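Local structure of periplasmic beta-glucosidase (Pseudomonas aeruginosa, 6R5N) at residues His76-Ala81 with Trp398-Val403; Gly118-Phe123 with Tyr331-Lys336; Met172-His177 with Ala216-Val221; Leu251-His256 with Met285-Asp290. The protein probably hydrolyses terminal, non-reducing beta-D-glucosyl residues with release of beta-D-glucose, as a periplasmic member of glycosyl hydrolase family 3. One frame throughout, in Å; residues are numbered along the deposited sequence.

Interaction 1. Residues His76-Ala81 with Trp398-Val403. With NOJ (1-deoxynojirimycin), chain D.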
# COMPACT_ATOMS: atom_id res chain seq x y z
N HIS A 76 9.76 -37.37 -3.49
CA HIS A 76 8.31 -37.05 -3.39
C HIS A 76 8.12 -35.88 -2.42
O HIS A 76 8.65 -35.94 -1.29
CB HIS A 76 7.53 -38.27 -2.97
CG HIS A 76 7.42 -39.27 -4.07
ND1 HIS A 76 8.47 -40.12 -4.39
CD2 HIS A 76 6.41 -39.57 -4.90
CE1 HIS A 76 8.10 -40.89 -5.40
NE2 HIS A 76 6.83 -40.57 -5.72
N ALA A 77 7.40 -34.86 -2.85
CA ALA A 77 7.22 -33.63 -2.05
C ALA A 77 5.74 -33.36 -1.88
O ALA A 77 4.93 -33.94 -2.60
CB ALA A 77 7.95 -32.50 -2.73
N TYR A 78 5.42 -32.52 -0.91
CA TYR A 78 4.05 -32.12 -0.54
C TYR A 78 4.10 -30.82 0.24
O TYR A 78 5.16 -30.44 0.72
CB TYR A 78 3.43 -33.23 0.32
CG TYR A 78 1.93 -33.20 0.45
CD1 TYR A 78 1.10 -32.80 -0.60
CD2 TYR A 78 1.32 -33.64 1.62
CE1 TYR A 78 -0.28 -32.84 -0.48
CE2 TYR A 78 -0.06 -33.70 1.75
CZ TYR A 78 -0.86 -33.27 0.71
OH TYR A 78 -2.22 -33.31 0.86
N ASP A 79 2.95 -30.17 0.34
CA ASP A 79 2.75 -28.93 1.12
C ASP A 79 2.38 -29.35 2.55
O ASP A 79 1.18 -29.31 2.90
CB ASP A 79 1.71 -28.07 0.43
CG ASP A 79 2.19 -27.55 -0.91
OD1 ASP A 79 3.04 -26.65 -0.88
OD2 ASP A 79 1.75 -28.10 -1.97
N VAL A 80 3.38 -29.77 3.32
CA VAL A 80 3.21 -30.06 4.77
C VAL A 80 3.52 -28.74 5.48
O VAL A 80 4.69 -28.48 5.78
CB VAL A 80 4.10 -31.23 5.22
CG1 VAL A 80 3.82 -31.57 6.66
CG2 VAL A 80 3.90 -32.46 4.33
N ALA A 81 2.51 -27.88 5.56
CA ALA A 81 2.66 -26.47 5.97
C ALA A 81 2.59 -26.41 7.49
O ALA A 81 3.45 -25.75 8.08
CB ALA A 81 1.59 -25.63 5.31
N TRP A 398 -4.22 -25.15 3.51
CA TRP A 398 -2.99 -25.97 3.39
C TRP A 398 -2.99 -27.03 4.50
O TRP A 398 -1.98 -27.12 5.24
CB TRP A 398 -1.75 -25.07 3.43
CG TRP A 398 -1.68 -24.16 2.24
CD1 TRP A 398 -1.87 -22.81 2.22
CD2 TRP A 398 -1.38 -24.55 0.89
NE1 TRP A 398 -1.69 -22.33 0.95
CE2 TRP A 398 -1.40 -23.37 0.11
CE3 TRP A 398 -1.10 -25.76 0.25
CZ2 TRP A 398 -1.15 -23.37 -1.26
CZ3 TRP A 398 -0.85 -25.77 -1.10
CH2 TRP A 398 -0.88 -24.59 -1.84
N SER A 399 -4.10 -27.77 4.61
CA SER A 399 -4.30 -28.81 5.65
C SER A 399 -3.72 -30.15 5.19
O SER A 399 -3.98 -31.12 5.86
CB SER A 399 -5.75 -28.93 6.03
OG SER A 399 -6.54 -29.26 4.90
N ALA A 400 -2.98 -30.21 4.09
CA ALA A 400 -2.23 -31.41 3.66
C ALA A 400 -3.14 -32.64 3.67
O ALA A 400 -4.22 -32.56 3.10
CB ALA A 400 -1.00 -31.57 4.55
N ALA A 401 -2.73 -33.74 4.29
CA ALA A 401 -3.52 -35.00 4.29
C ALA A 401 -4.49 -35.04 5.47
O ALA A 401 -5.03 -36.12 5.74
CB ALA A 401 -2.58 -36.18 4.27
N GLY A 402 -4.74 -33.90 6.13
CA GLY A 402 -5.69 -33.79 7.25
C GLY A 402 -7.09 -34.23 6.83
O GLY A 402 -7.54 -33.84 5.73
N VAL A 403 -7.76 -35.02 7.67
CA VAL A 403 -9.11 -35.56 7.38
C VAL A 403 -10.11 -34.74 8.19
O VAL A 403 -10.07 -34.76 9.41
CB VAL A 403 -9.18 -37.06 7.70
CG1 VAL A 403 -10.54 -37.64 7.39
CG2 VAL A 403 -8.10 -37.82 6.95
C1 NOJ D . 1.49 -23.00 -5.34
C2 NOJ D . 2.01 -22.28 -4.10
O2 NOJ D . 2.30 -20.97 -4.48
C3 NOJ D . 3.10 -23.00 -3.28
O3 NOJ D . 3.03 -22.51 -1.95
C4 NOJ D . 2.98 -24.55 -3.41
O4 NOJ D . 4.08 -25.13 -2.73
C5 NOJ D . 2.93 -25.04 -4.87
N5 NOJ D . 1.92 -24.33 -5.68
C6 NOJ D . 2.63 -26.54 -5.04
O6 NOJ D . 1.54 -27.03 -4.25
O HOH W 1 -1.43 -28.52 2.35
O HOH W 2 -0.32 -28.44 6.80
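Trp398 lays the six-membered part of its indole beside the carboxylate of Asp79: CZ3 comes within 3.5 Å of Asp79 CG, while CE3 meets CB of the same aspartate. The two flat groups are inclined 51° to each other, so this is an oblique packing and no stack. The carboxylate directs both oxygens to the bound 1-deoxynojirimycin. Asp79 OD1 accepts from the sugar mimic's O4 at 2.6 Å and Asp79 OD2 accepts from O6 at 2.5 Å. OD1 is also salt-bridged to Lys176.

One residue earlier, Tyr78 swings its CG anti to the backbone N (chi1 -163°), and the outer end of the phenol arrives at the turn formed by Ser399 to Gly402, a type II' beta turn. Tyr78 CE2 touches Ala400 CB at 3.6 Å, and the amide N of Ala401 lies at the ring edge. Ala81 packs its methyl against Trp398 CB.

Two waters link the segments. One donates to Asp79 O at 2.8 Å and accepts from Ala400 N, and the second donates to Trp398 O and takes a weak bond from Ala81 N. An acid on the loop after a barrel strand, walled by a tryptophan from the following domain, fits the glucose-binding subsite of family 3 glycosidases.

Interaction 2. Residues Gly118-Phe123 with Tyr331-Lys336. With NOJ (1-deoxynojirimycin), chain D.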
# COMPACT_ATOMS: atom_id res chain seq x y z
N GLY A 118 6.06 -41.86 3.32
CA GLY A 118 6.97 -41.98 2.16
C GLY A 118 7.48 -40.66 1.61
O GLY A 118 8.24 -40.71 0.61
N LEU A 119 7.09 -39.51 2.17
CA LEU A 119 7.47 -38.19 1.60
C LEU A 119 8.91 -37.86 2.02
O LEU A 119 9.27 -38.14 3.19
CB LEU A 119 6.47 -37.13 2.07
CG LEU A 119 5.10 -37.22 1.42
CD1 LEU A 119 4.07 -36.47 2.24
CD2 LEU A 119 5.14 -36.68 -0.01
N ASP A 120 9.68 -37.26 1.11
CA ASP A 120 11.10 -36.85 1.32
C ASP A 120 11.23 -35.34 1.56
O ASP A 120 12.32 -34.92 2.04
CB ASP A 120 11.95 -37.18 0.11
CG ASP A 120 11.80 -38.62 -0.35
OD1 ASP A 120 12.15 -39.54 0.44
OD2 ASP A 120 11.27 -38.82 -1.46
N MET A 121 10.21 -34.55 1.20
CA MET A 121 10.36 -33.07 1.13
C MET A 121 9.02 -32.38 1.40
O MET A 121 7.97 -32.88 0.95
CB MET A 121 10.87 -32.63 -0.24
CG MET A 121 10.93 -31.11 -0.42
SD MET A 121 11.46 -30.65 -2.11
CE MET A 121 13.16 -31.22 -2.08
N SER A 122 9.07 -31.27 2.13
CA SER A 122 7.92 -30.35 2.23
C SER A 122 8.30 -29.03 1.57
O SER A 122 9.46 -28.57 1.75
CB SER A 122 7.45 -30.10 3.63
OG SER A 122 6.29 -29.27 3.60
N PHE A 123 7.34 -28.48 0.84
CA PHE A 123 7.32 -27.07 0.38
C PHE A 123 6.96 -26.20 1.59
O PHE A 123 5.86 -25.62 1.66
CB PHE A 123 6.36 -26.93 -0.79
CG PHE A 123 6.70 -27.80 -1.97
CD1 PHE A 123 8.02 -28.03 -2.34
CD2 PHE A 123 5.70 -28.36 -2.73
CE1 PHE A 123 8.33 -28.78 -3.46
CE2 PHE A 123 6.02 -29.12 -3.85
CZ PHE A 123 7.33 -29.33 -4.21
N TYR A 331 13.95 -46.93 -0.84
CA TYR A 331 12.76 -47.38 -0.07
C TYR A 331 12.94 -47.09 1.42
O TYR A 331 12.13 -47.60 2.22
CB TYR A 331 12.49 -48.86 -0.36
CG TYR A 331 12.11 -49.10 -1.80
CD1 TYR A 331 10.81 -48.87 -2.23
CD2 TYR A 331 13.04 -49.53 -2.72
CE1 TYR A 331 10.45 -49.06 -3.54
CE2 TYR A 331 12.69 -49.75 -4.05
CZ TYR A 331 11.39 -49.50 -4.46
OH TYR A 331 11.01 -49.70 -5.75
N ARG A 332 13.92 -46.26 1.78
CA ARG A 332 14.23 -45.99 3.21
C ARG A 332 13.03 -45.37 3.94
O ARG A 332 12.98 -45.53 5.17
CB ARG A 332 15.46 -45.08 3.32
CG ARG A 332 15.30 -43.72 2.66
CD ARG A 332 16.65 -43.06 2.47
NE ARG A 332 17.41 -43.14 3.72
CZ ARG A 332 18.50 -43.86 3.93
NH1 ARG A 332 19.08 -44.53 2.94
NH2 ARG A 332 19.04 -43.89 5.13
N ARG A 333 12.15 -44.63 3.26
CA ARG A 333 10.93 -44.03 3.89
C ARG A 333 9.67 -44.86 3.58
O ARG A 333 8.58 -44.37 3.87
CB ARG A 333 10.78 -42.58 3.41
CG ARG A 333 11.83 -41.65 4.01
CD ARG A 333 11.65 -40.17 3.70
NE ARG A 333 12.76 -39.46 4.33
CZ ARG A 333 13.97 -39.33 3.81
NH1 ARG A 333 14.25 -39.75 2.59
NH2 ARG A 333 14.90 -38.75 4.53
N LEU A 334 9.81 -46.05 3.00
CA LEU A 334 8.67 -46.81 2.44
C LEU A 334 8.59 -48.24 3.01
O LEU A 334 7.75 -49.02 2.50
CB LEU A 334 8.85 -46.84 0.92
CG LEU A 334 8.63 -45.52 0.19
CD1 LEU A 334 9.10 -45.64 -1.25
CD2 LEU A 334 7.17 -45.09 0.25
N GLY A 335 9.38 -48.59 4.02
CA GLY A 335 9.36 -49.95 4.59
C GLY A 335 9.57 -51.00 3.51
O GLY A 335 10.36 -50.71 2.59
N LYS A 336 8.83 -52.12 3.56
CA LYS A 336 8.88 -53.26 2.59
C LYS A 336 7.45 -53.67 2.23
O LYS A 336 6.54 -53.41 3.00
CB LYS A 336 9.62 -54.45 3.21
CG LYS A 336 11.01 -54.17 3.76
CD LYS A 336 12.12 -54.25 2.72
CE LYS A 336 13.35 -55.00 3.21
NZ LYS A 336 14.13 -54.21 4.18
C1 NOJ D . 1.49 -23.00 -5.34
C2 NOJ D . 2.01 -22.28 -4.10
O2 NOJ D . 2.30 -20.97 -4.48
C3 NOJ D . 3.10 -23.00 -3.28
O3 NOJ D . 3.03 -22.51 -1.95
C4 NOJ D . 2.98 -24.55 -3.41
O4 NOJ D . 4.08 -25.13 -2.73
C5 NOJ D . 2.93 -25.04 -4.87
N5 NOJ D . 1.92 -24.33 -5.68
C6 NOJ D . 2.63 -26.54 -5.04
O6 NOJ D . 1.54 -27.03 -4.25
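Arg333 reaches over from a type I beta turn, Tyr331 to Leu334, to Asp120, just ahead of barrel strand 121-122, tying the loop after helix 307-323 to the TIM-barrel-like domain at the entry side of that strand.

The charged part is a salt bridge. Arg333 NH1 donates to Asp120 OD1 at 3.0 Å, with a bent N-H...O angle of 136°. The proton comes to the anti side of the oxygen, and the guanidinium and carboxylate planes stand nearly perpendicular, 86° apart, so the two groups do not pair flat. The arginine runs extended from CG to NE, which carries the guanidinium past Leu119 O. Backbone carbonyls complete the grip: NE is bonded to Ser170 O and NH1 also to Leu324 O. Asp120 OD2 meanwhile takes the backbone N of His76 on the neighbouring strand, so one carboxylate joins the sheet to the turn.

The packing part centres on Gly118, which ends helix 100-116 in a Schellman motif with positive phi. Its CA lies 3.7 Å from Leu334 CD2, so the leucine methyl packs directly on the glycine backbone. The same carbon makes a CA-H...O contact with Arg333 O at 3.4 Å.

Far along the same segment, Phe123 faces the active-site pocket, its CB 3.5 Å from O4 of the bound 1-deoxynojirimycin.

Back at the turn, the arginine's aliphatic stem is pressed close: Arg333 CD sits 3.2 Å from Leu119 O, a buried carbonyl oxygen with no hydrogen-bonding partner in the model.

Interaction 3. Residues Met172-His177 with Ala216-Val221. With NOJ (1-deoxynojirimycin), chain D.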
# COMPACT_ATOMS: atom_id res chain seq x y z
N MET A 172 13.39 -33.06 3.76
CA MET A 172 14.08 -31.83 3.30
C MET A 172 13.08 -30.67 3.34
O MET A 172 11.92 -30.85 2.94
CB MET A 172 14.61 -32.01 1.87
CG MET A 172 15.43 -30.82 1.44
SD MET A 172 16.21 -31.09 -0.14
CE MET A 172 17.51 -32.23 0.36
N ALA A 173 13.53 -29.53 3.84
CA ALA A 173 12.80 -28.25 3.83
C ALA A 173 13.08 -27.54 2.50
O ALA A 173 14.29 -27.38 2.17
CB ALA A 173 13.23 -27.41 5.00
N ALA A 174 12.03 -27.19 1.75
CA ALA A 174 12.08 -26.25 0.60
C ALA A 174 11.46 -24.94 1.07
O ALA A 174 10.21 -24.79 1.04
CB ALA A 174 11.36 -26.82 -0.60
N VAL A 175 12.30 -24.03 1.58
CA VAL A 175 11.82 -22.74 2.13
C VAL A 175 11.20 -21.93 0.98
O VAL A 175 11.73 -21.97 -0.15
CB VAL A 175 12.94 -22.01 2.88
CG1 VAL A 175 14.10 -21.67 1.96
CG2 VAL A 175 12.40 -20.76 3.58
N LYS A 176 10.09 -21.24 1.24
CA LYS A 176 9.34 -20.49 0.20
C LYS A 176 8.87 -19.20 0.85
O LYS A 176 8.87 -19.10 2.08
CB LYS A 176 8.22 -21.38 -0.36
CG LYS A 176 7.09 -21.70 0.61
CD LYS A 176 6.15 -22.75 0.07
CE LYS A 176 4.85 -22.89 0.83
NZ LYS A 176 4.06 -24.03 0.28
N HIS A 177 8.47 -18.20 0.06
CA HIS A 177 8.59 -18.15 -1.38
C HIS A 177 9.63 -17.10 -1.73
O HIS A 177 9.38 -15.91 -1.42
CB HIS A 177 7.27 -17.80 -2.03
CG HIS A 177 6.13 -18.67 -1.67
ND1 HIS A 177 5.41 -18.47 -0.52
CD2 HIS A 177 5.58 -19.73 -2.32
CE1 HIS A 177 4.42 -19.36 -0.49
NE2 HIS A 177 4.52 -20.16 -1.57
N ALA A 216 18.74 -25.56 5.03
CA ALA A 216 17.63 -25.90 4.12
C ALA A 216 18.21 -26.50 2.82
O ALA A 216 19.11 -25.90 2.27
CB ALA A 216 16.78 -24.68 3.88
N GLY A 217 17.70 -27.64 2.36
CA GLY A 217 18.25 -28.32 1.17
C GLY A 217 17.71 -27.72 -0.12
O GLY A 217 18.34 -27.93 -1.19
N ALA A 218 16.58 -27.01 -0.05
CA ALA A 218 15.87 -26.48 -1.23
C ALA A 218 15.29 -25.10 -0.94
O ALA A 218 15.01 -24.74 0.23
CB ALA A 218 14.83 -27.48 -1.72
N VAL A 219 15.14 -24.33 -2.01
CA VAL A 219 14.49 -23.00 -2.03
C VAL A 219 13.45 -23.01 -3.14
O VAL A 219 13.82 -23.33 -4.29
CB VAL A 219 15.51 -21.87 -2.25
CG1 VAL A 219 14.79 -20.54 -2.44
CG2 VAL A 219 16.52 -21.79 -1.12
N MET A 220 12.21 -22.67 -2.82
CA MET A 220 11.16 -22.48 -3.84
C MET A 220 11.11 -21.01 -4.24
O MET A 220 10.93 -20.14 -3.34
CB MET A 220 9.78 -22.91 -3.37
CG MET A 220 8.76 -22.75 -4.49
SD MET A 220 7.10 -23.31 -4.05
CE MET A 220 7.36 -25.08 -4.10
N VAL A 221 11.20 -20.76 -5.54
CA VAL A 221 11.27 -19.39 -6.13
C VAL A 221 9.84 -18.88 -6.34
O VAL A 221 8.98 -19.68 -6.71
CB VAL A 221 12.09 -19.37 -7.42
CG1 VAL A 221 12.13 -17.95 -7.97
CG2 VAL A 221 13.50 -19.88 -7.17
C1 NOJ D . 1.49 -23.00 -5.34
C2 NOJ D . 2.01 -22.28 -4.10
O2 NOJ D . 2.30 -20.97 -4.48
C3 NOJ D . 3.10 -23.00 -3.28
O3 NOJ D . 3.03 -22.51 -1.95
C4 NOJ D . 2.98 -24.55 -3.41
O4 NOJ D . 4.08 -25.13 -2.73
C5 NOJ D . 2.93 -25.04 -4.87
N5 NOJ D . 1.92 -24.33 -5.68
C6 NOJ D . 2.63 -26.54 -5.04
O6 NOJ D . 1.54 -27.03 -4.25
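Val175 and Val219 lie side by side and point the same way from two neighbouring parallel strands of the barrel, with Val175 CG1 3.9 Å from Val219 CG2. On the other face, Ala174 and Ala218 bring their methyl groups together at 3.7 Å, consistent with the close approach of the backbones there, 4.2 Å between their CA atoms. Three backbone bonds join the strands: Ala218 N to Ala173 O and Val175 N to Ala218 O, both bent, and Met220 N to Val175 O, short and nearly straight at 168°.

At the strand starts, Met172 SD rests directly on Gly217 CA at 3.7 Å.

At the other end the side chains turn to the ligand. Lys176 packs CB on CB against Met220 and then runs fully extended beyond CG, while its CG sits over one face of the His177 imidazole. The peptide bond before His177 is cis, and this ring offers its edge to the 1-deoxynojirimycin. Met220 stays extended as far as its sulfur, which lies beside the inhibitor, and the bend at chi3 (-74°) sets the direction of CE, 3.6 Å from the inhibitor's O4; its SD is only obliquely placed to the imidazole.

The hydroxyl O3 is gripped twice, by His177 NE2 at 2.8 Å and Lys176 NZ at 2.9 Å, and NZ also donates to O4. Since NZ is bonded to Asp79 and Phe123 O as well, and His177 ND1 to Asp128, both groups have second partners that help position them against the iminosugar, consistent with recognition of neighbouring hydroxyls of a glucoside.

Interaction 4. Residues Leu251-His256 with Met285-Asp290. With NOJ (1-deoxynojirimycin), chain D.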
# COMPACT_ATOMS: atom_id res chain seq x y z
N LEU A 251 19.16 -26.88 -3.81
CA LEU A 251 18.34 -27.02 -5.02
C LEU A 251 17.35 -25.86 -5.08
O LEU A 251 16.71 -25.60 -4.07
CB LEU A 251 17.64 -28.39 -4.93
CG LEU A 251 16.60 -28.66 -6.00
CD1 LEU A 251 17.26 -28.84 -7.35
CD2 LEU A 251 15.76 -29.89 -5.65
N THR A 252 17.23 -25.18 -6.23
CA THR A 252 16.16 -24.18 -6.48
C THR A 252 15.03 -24.84 -7.26
O THR A 252 15.30 -25.54 -8.24
CB THR A 252 16.69 -22.94 -7.19
OG1 THR A 252 17.38 -23.43 -8.35
CG2 THR A 252 17.59 -22.12 -6.30
N ILE A 253 13.80 -24.62 -6.82
CA ILE A 253 12.58 -25.20 -7.44
C ILE A 253 11.67 -24.04 -7.83
O ILE A 253 11.42 -23.18 -6.99
CB ILE A 253 11.89 -26.16 -6.45
CG1 ILE A 253 12.85 -27.26 -5.98
CG2 ILE A 253 10.63 -26.75 -7.03
CD1 ILE A 253 12.28 -28.11 -4.86
N SER A 254 11.18 -24.04 -9.06
CA SER A 254 10.17 -23.06 -9.53
C SER A 254 8.83 -23.32 -8.84
O SER A 254 8.56 -24.48 -8.46
CB SER A 254 9.99 -23.16 -11.01
OG SER A 254 8.94 -24.07 -11.29
N ASP A 255 7.99 -22.29 -8.71
CA ASP A 255 6.59 -22.46 -8.24
C ASP A 255 5.80 -22.96 -9.45
O ASP A 255 6.39 -23.11 -10.56
CB ASP A 255 6.07 -21.18 -7.55
CG ASP A 255 4.90 -21.39 -6.58
OD1 ASP A 255 4.21 -22.43 -6.70
OD2 ASP A 255 4.68 -20.50 -5.73
N HIS A 256 4.50 -23.20 -9.29
CA HIS A 256 3.67 -23.95 -10.27
C HIS A 256 3.48 -23.10 -11.53
O HIS A 256 2.83 -22.04 -11.45
CB HIS A 256 2.35 -24.35 -9.58
CG HIS A 256 1.50 -25.25 -10.41
ND1 HIS A 256 0.90 -24.82 -11.59
CD2 HIS A 256 1.11 -26.53 -10.23
CE1 HIS A 256 0.20 -25.82 -12.11
NE2 HIS A 256 0.32 -26.87 -11.29
N MET A 285 14.88 -26.69 -11.04
CA MET A 285 13.79 -27.68 -11.22
C MET A 285 12.51 -26.93 -11.60
O MET A 285 12.21 -25.87 -11.00
CB MET A 285 13.68 -28.46 -9.91
CG MET A 285 12.61 -29.49 -9.86
SD MET A 285 13.06 -30.78 -8.64
CE MET A 285 13.26 -32.16 -9.75
N ASN A 286 11.82 -27.46 -12.61
CA ASN A 286 10.68 -26.87 -13.34
C ASN A 286 9.38 -27.55 -12.89
O ASN A 286 9.21 -28.76 -13.21
CB ASN A 286 10.99 -27.01 -14.83
CG ASN A 286 9.89 -26.66 -15.80
OD1 ASN A 286 9.82 -27.27 -16.88
ND2 ASN A 286 9.07 -25.66 -15.47
N MET A 287 8.50 -26.82 -12.19
CA MET A 287 7.23 -27.38 -11.66
C MET A 287 6.07 -27.30 -12.68
O MET A 287 5.67 -26.19 -13.09
CB MET A 287 6.83 -26.68 -10.36
CG MET A 287 5.65 -27.36 -9.68
SD MET A 287 5.05 -26.52 -8.23
CE MET A 287 6.32 -26.90 -7.04
N ASN A 288 5.61 -28.49 -13.10
CA ASN A 288 4.37 -28.85 -13.82
C ASN A 288 4.36 -28.42 -15.30
O ASN A 288 3.86 -29.23 -16.09
CB ASN A 288 3.12 -28.55 -12.97
CG ASN A 288 2.23 -29.78 -12.83
OD1 ASN A 288 2.68 -30.86 -12.46
ND2 ASN A 288 0.98 -29.62 -13.21
N ASP A 289 4.87 -27.24 -15.70
CA ASP A 289 4.60 -26.73 -17.08
C ASP A 289 5.45 -27.46 -18.16
O ASP A 289 5.12 -27.32 -19.33
CB ASP A 289 4.69 -25.20 -17.14
CG ASP A 289 6.07 -24.63 -16.88
OD1 ASP A 289 7.05 -25.25 -17.37
OD2 ASP A 289 6.14 -23.57 -16.19
N ASP A 290 6.50 -28.19 -17.80
CA ASP A 290 7.25 -29.09 -18.73
C ASP A 290 8.05 -28.29 -19.78
O ASP A 290 8.56 -28.91 -20.74
CB ASP A 290 6.32 -30.12 -19.38
CG ASP A 290 5.94 -31.25 -18.44
OD1 ASP A 290 6.54 -31.34 -17.35
OD2 ASP A 290 5.05 -32.05 -18.80
C1 NOJ D . 1.49 -23.00 -5.34
C2 NOJ D . 2.01 -22.28 -4.10
O2 NOJ D . 2.30 -20.97 -4.48
C3 NOJ D . 3.10 -23.00 -3.28
O3 NOJ D . 3.03 -22.51 -1.95
C4 NOJ D . 2.98 -24.55 -3.41
O4 NOJ D . 4.08 -25.13 -2.73
C5 NOJ D . 2.93 -25.04 -4.87
N5 NOJ D . 1.92 -24.33 -5.68
C6 NOJ D . 2.63 -26.54 -5.04
O6 NOJ D . 1.54 -27.03 -4.25
O HOH W 3 7.55 -23.81 -14.04
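The His256 imidazole carries Asn288 CB over one face, 4.0 Å from the ring centroid in a CH-pi contact displaced toward the rim; in the conformer given, the amide plane of Asn288 is inclined 42° to the ring and its OD1 is bonded to Ser27 N. Met287 SD approaches the ring only obliquely. The two segments belong to the seventh and eighth strands of the barrel in chain order, so this contact closes the TIM-barrel-like sheet next to the site.

The backbones are bridged once, at Ile253 and Met285. Thr252 O accepts from Met285 N, and Met285 O takes Ser254 N in a bond of 2.9 Å that is nearly straight (174°). Ile253 and Met285 run side by side, and Leu251 meets Met285 at an angle, CD2 4.1 Å from SD.

Beyond the bridge, Ser254 takes over the role of a main-chain acceptor. Its OG receives Met287 N at 2.9 Å and donates to Asp255 O, which fixes the hydroxyl's rotation. A water adds a third bond to OG, donates also to Met287 O and Asp289 OD2 and takes a weak bond from Asn286 ND2, stitching the two strand ends together.

Met287 runs extended from its backbone N (chi1 -171°), which brings SD 3.5 Å from His256 N; the bend at chi3 turns only its methyl, toward Ser254 O and Ile253. The His256 amide is bonded to Asp255 OD1, which helps position the carboxylate. Its other oxygen faces the inhibitor: 1-deoxynojirimycin O2 donates to Asp255 OD2 at 2.7 Å.

How the interactions relate
From the N terminus, strand 75-78 opens the widest loop, closed by interaction 1 only at 398-403 in the next domain. Inside it, interaction 2 runs from 118-123 to the loop at 331-336, and it in turn encloses interactions 3 and 4, which follow one another in series. Strands 75-78, 121-122 and 172-178 are successive neighbours in the barrel sheet, as are 218-221 and 251-253; interaction 4 then joins 251-253 to 286-287. Interactions 1 and 3 meet in the Asp79-Lys176 salt bridge, and Phe123 packs on Met220, Ile253 and Met287. All four reach the bound 1-deoxynojirimycin, though interaction 2 does so through Phe123 alone.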